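Long-range contact in PmbA-related protein (Thermotoga maritima, PDB 1VL4), which is probably a metallopeptidase of the PmbA/TldD (U62) family, though its exact role is not settled: residues D246-M254 / M374-F385. Sequence-based numbering, arbitrary orientation.
Sequences DLMEMFIPM and MHAGANSISGEF
The hydroxyl of Ser-380 donates to the backbone carbonyl of Met-250, OG to O 3.0 Å, reaching it in the carbonyl plane on a lone pair at a C=O...donor angle of 114°. This is the one hydrogen bond joining 246-254 to 374-385, and Met-250 closes the 3-10 segment 248-250. Pro-253 lies alongside, its CG 3.7 Å from the same OG. With an alanine in place of Ser-380, the Met-250 carbonyl is likely to lose the bond that joins it to 374-385.

Most of the rest is packing of methionine side chains. Met-250 sends its chain into the loop: CG sits between its own backbone N and carbonyl carbon (chi1 86°), and a bend at chi3 turns CE onto Gly-383 O, 3.3 Å away, and Asn-379 O. Its SD touches Ala-378 CB and Phe-385 CB, each at 4.1 Å, making an oblique Met-aromatic contact with the ring. Met-374, folded at chi2 and chi3, brings CE within 3.2 Å of Asp-246 O and 4.0 Å of Met-250 CB, while Leu-247 CD1 meets its SD and covers one face of the Phe-385 ring. The extended Met-254 lays CE against Gly-383 CA at 3.7 Å.

Within the PmbA/TldA C-terminal domain, the contact joins the turn between helices 241-247 and 252-255 to the loop linking helix 374-377 with strand 384-395. Asn-379 OD1 shapes that loop, accepting from Ser-382 N in an Asx motif; Gly-383 and Glu-384 face Asn-379 in a G1 bulge. A single directional bond thus lies within the interface, with flexible methionines packing to both sides against backbone carbonyls and a ring.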
loop_
_atom_site.group_PDB
_atom_site.type_symbol
_atom_site.label_atom_id
_atom_site.label_comp_id
_atom_site.label_asym_id
_atom_site.label_seq_id
_atom_site.Cartn_x
_atom_site.Cartn_y
_atom_site.Cartn_z
ATOM N N ASP A 246 12.339 -3.862 14.146
ATOM C CA ASP A 246 11.366 -4.394 13.148
ATOM C C ASP A 246 10.574 -5.609 13.646
ATOM O O ASP A 246 9.340 -5.699 13.476
ATOM C CB ASP A 246 12.045 -4.776 11.843
ATOM C CG ASP A 246 12.692 -3.602 11.140
ATOM O OD1 ASP A 246 12.312 -2.428 11.390
ATOM O OD2 ASP A 246 13.627 -3.874 10.346
ATOM N N LEU A 247 11.286 -6.536 14.278
ATOM C CA LEU A 247 10.680 -7.767 14.703
ATOM C C LEU A 247 9.584 -7.525 15.715
ATOM O O LEU A 247 8.515 -8.155 15.626
ATOM C CB LEU A 247 11.752 -8.732 15.259
ATOM C CG LEU A 247 11.225 -10.154 15.536
ATOM C CD1 LEU A 247 10.723 -10.822 14.264
ATOM C CD2 LEU A 247 12.301 -10.991 16.132
ATOM N N MET A 248 9.818 -6.571 16.631
ATOM C CA MET A 248 8.872 -6.213 17.686
ATOM C C MET A 248 7.515 -5.779 17.139
ATOM O O MET A 248 6.531 -5.758 17.867
ATOM C CB MET A 248 9.372 -4.996 18.492
ATOM C CG MET A 248 10.358 -5.280 19.538
ATOM S SD MET A 248 10.977 -3.676 20.114
ATOM C CE MET A 248 9.659 -2.966 21.066
ATOM N N GLU A 249 7.488 -5.266 15.922
ATOM C CA GLU A 249 6.230 -4.859 15.330
ATOM C C GLU A 249 5.214 -5.972 15.289
ATOM O O GLU A 249 4.004 -5.699 15.339
ATOM C CB GLU A 249 6.454 -4.317 13.917
ATOM C CG GLU A 249 7.350 -3.081 14.021
ATOM C CD GLU A 249 6.903 -2.014 13.123
ATOM O OE1 GLU A 249 7.223 -2.141 11.922
ATOM O OE2 GLU A 249 6.206 -1.087 13.621
ATOM N N MET A 250 5.677 -7.221 15.222
ATOM C CA MET A 250 4.726 -8.345 15.199
ATOM C C MET A 250 4.039 -8.580 16.561
ATOM O O MET A 250 3.073 -9.334 16.674
ATOM C CB MET A 250 5.405 -9.585 14.651
ATOM C CG MET A 250 6.170 -10.444 15.668
ATOM S SD MET A 250 6.839 -11.912 14.825
ATOM C CE MET A 250 5.380 -12.936 14.574
ATOM N N PHE A 251 4.512 -7.890 17.593
ATOM C CA PHE A 251 3.881 -7.956 18.904
ATOM C C PHE A 251 2.632 -7.065 18.964
ATOM O O PHE A 251 1.746 -7.260 19.780
ATOM C CB PHE A 251 4.900 -7.500 19.940
ATOM C CG PHE A 251 4.537 -7.837 21.361
ATOM C CD1 PHE A 251 4.224 -9.129 21.729
ATOM C CD2 PHE A 251 4.520 -6.854 22.326
ATOM C CE1 PHE A 251 3.883 -9.426 23.067
ATOM C CE2 PHE A 251 4.213 -7.136 23.642
ATOM C CZ PHE A 251 3.902 -8.422 24.020
ATOM N N ILE A 252 2.565 -6.091 18.084
ATOM C CA ILE A 252 1.544 -5.039 18.199
ATOM C C ILE A 252 0.097 -5.584 18.015
ATOM O O ILE A 252 -0.745 -5.363 18.890
ATOM C CB ILE A 252 1.888 -3.846 17.293
ATOM C CG1 ILE A 252 3.055 -3.047 17.900
ATOM C CG2 ILE A 252 0.636 -2.972 17.057
ATOM C CD1 ILE A 252 3.613 -1.902 16.978
ATOM N N PRO A 253 -0.171 -6.356 16.937
ATOM C CA PRO A 253 -1.506 -6.987 16.854
ATOM C C PRO A 253 -1.865 -7.920 18.028
ATOM O O PRO A 253 -3.036 -8.014 18.413
ATOM C CB PRO A 253 -1.458 -7.754 15.523
ATOM C CG PRO A 253 -0.305 -7.183 14.738
ATOM C CD PRO A 253 0.666 -6.660 15.759
ATOM N N MET A 254 -0.867 -8.578 18.633
ATOM C CA MET A 254 -1.099 -9.504 19.764
ATOM C C MET A 254 -1.666 -8.839 21.004
ATOM O O MET A 254 -2.421 -9.449 21.773
ATOM C CB MET A 254 0.208 -10.198 20.183
ATOM C CG MET A 254 0.970 -10.775 19.023
ATOM S SD MET A 254 2.362 -11.735 19.588
ATOM C CE MET A 254 2.875 -12.424 18.020
ATOM N N MET A 374 9.042 -9.138 6.661
ATOM C CA MET A 374 8.084 -9.227 7.758
ATOM C C MET A 374 6.657 -9.451 7.237
ATOM O O MET A 374 5.902 -10.274 7.776
ATOM C CB MET A 374 8.128 -7.946 8.588
ATOM C CG MET A 374 9.366 -7.768 9.484
ATOM S SD MET A 374 9.295 -8.774 10.970
ATOM C CE MET A 374 7.905 -8.098 11.874
ATOM N N HIS A 375 6.296 -8.752 6.164
ATOM C CA HIS A 375 4.933 -8.851 5.644
ATOM C C HIS A 375 4.562 -10.289 5.327
ATOM O O HIS A 375 3.550 -10.783 5.806
ATOM C CB HIS A 375 4.755 -7.980 4.408
ATOM C CG HIS A 375 3.320 -7.763 4.028
ATOM N ND1 HIS A 375 2.721 -8.414 2.963
ATOM C CD2 HIS A 375 2.364 -6.976 4.577
ATOM C CE1 HIS A 375 1.461 -8.024 2.869
ATOM N NE2 HIS A 375 1.219 -7.152 3.835
ATOM N N ALA A 376 5.402 -10.978 4.559
ATOM C CA ALA A 376 5.131 -12.368 4.213
ATOM C C ALA A 376 5.520 -13.318 5.325
ATOM O O ALA A 376 4.924 -14.376 5.445
ATOM C CB ALA A 376 5.855 -12.768 2.910
ATOM N N GLY A 377 6.522 -12.942 6.119
ATOM C CA GLY A 377 7.256 -13.863 6.992
ATOM C C GLY A 377 6.889 -13.893 8.460
ATOM O O GLY A 377 7.336 -14.795 9.169
ATOM N N ALA A 378 6.061 -12.945 8.908
ATOM C CA ALA A 378 5.724 -12.810 10.334
ATOM C C ALA A 378 4.229 -13.009 10.599
ATOM O O ALA A 378 3.453 -12.251 10.091
ATOM C CB ALA A 378 6.160 -11.465 10.810
ATOM N N ASN A 379 3.832 -14.035 11.356
ATOM C CA ASN A 379 2.433 -14.299 11.653
ATOM C C ASN A 379 2.070 -13.938 13.087
ATOM O O ASN A 379 2.371 -14.684 14.023
ATOM C CB ASN A 379 2.063 -15.771 11.387
ATOM C CG ASN A 379 0.552 -16.027 11.467
ATOM O OD1 ASN A 379 -0.111 -15.571 12.393
ATOM N ND2 ASN A 379 0.013 -16.776 10.499
ATOM N N SER A 380 1.384 -12.804 13.244
ATOM C CA SER A 380 0.988 -12.307 14.549
ATOM C C SER A 380 -0.168 -13.099 15.166
ATOM O O SER A 380 -0.434 -12.989 16.377
ATOM C CB SER A 380 0.668 -10.823 14.461
ATOM O OG SER A 380 1.834 -10.097 14.062
ATOM N N ILE A 381 -0.840 -13.930 14.374
ATOM C CA ILE A 381 -1.889 -14.758 14.964
ATOM C C ILE A 381 -1.257 -15.929 15.685
ATOM O O ILE A 381 -1.659 -16.270 16.776
ATOM C CB ILE A 381 -2.947 -15.229 13.945
ATOM C CG1 ILE A 381 -3.544 -14.043 13.183
ATOM C CG2 ILE A 381 -4.087 -15.992 14.673
ATOM C CD1 ILE A 381 -4.322 -14.477 11.954
ATOM N N SER A 382 -0.280 -16.570 15.065
ATOM C CA SER A 382 0.377 -17.738 15.678
ATOM C C SER A 382 1.592 -17.338 16.503
ATOM O O SER A 382 1.997 -18.063 17.401
ATOM C CB SER A 382 0.881 -18.690 14.605
ATOM O OG SER A 382 1.691 -17.991 13.687
ATOM N N GLY A 383 2.198 -16.220 16.130
ATOM C CA GLY A 383 3.504 -15.805 16.656
ATOM C C GLY A 383 4.678 -16.272 15.809
ATOM O O GLY A 383 5.831 -15.826 16.010
ATOM N N GLU A 384 4.402 -17.150 14.845
ATOM C CA GLU A 384 5.457 -17.759 14.056
ATOM C C GLU A 384 6.031 -16.773 13.066
ATOM O O GLU A 384 5.304 -15.948 12.491
ATOM C CB GLU A 384 4.947 -18.985 13.299
ATOM C CG GLU A 384 4.485 -20.120 14.171
ATOM C CD GLU A 384 5.597 -20.690 15.003
ATOM O OE1 GLU A 384 6.691 -20.969 14.453
ATOM O OE2 GLU A 384 5.363 -20.867 16.209
ATOM N N PHE A 385 7.359 -16.848 12.910
ATOM C CA PHE A 385 8.082 -16.066 11.934
ATOM C C PHE A 385 9.118 -16.956 11.283
ATOM O O PHE A 385 9.560 -17.939 11.881
ATOM C CB PHE A 385 8.716 -14.777 12.539
ATOM C CG PHE A 385 9.848 -15.036 13.553
ATOM C CD1 PHE A 385 11.166 -15.238 13.131
ATOM C CD2 PHE A 385 9.581 -15.065 14.915
ATOM C CE1 PHE A 385 12.178 -15.472 14.036
ATOM C CE2 PHE A 385 10.599 -15.304 15.829
ATOM C CZ PHE A 385 11.887 -15.512 15.391
#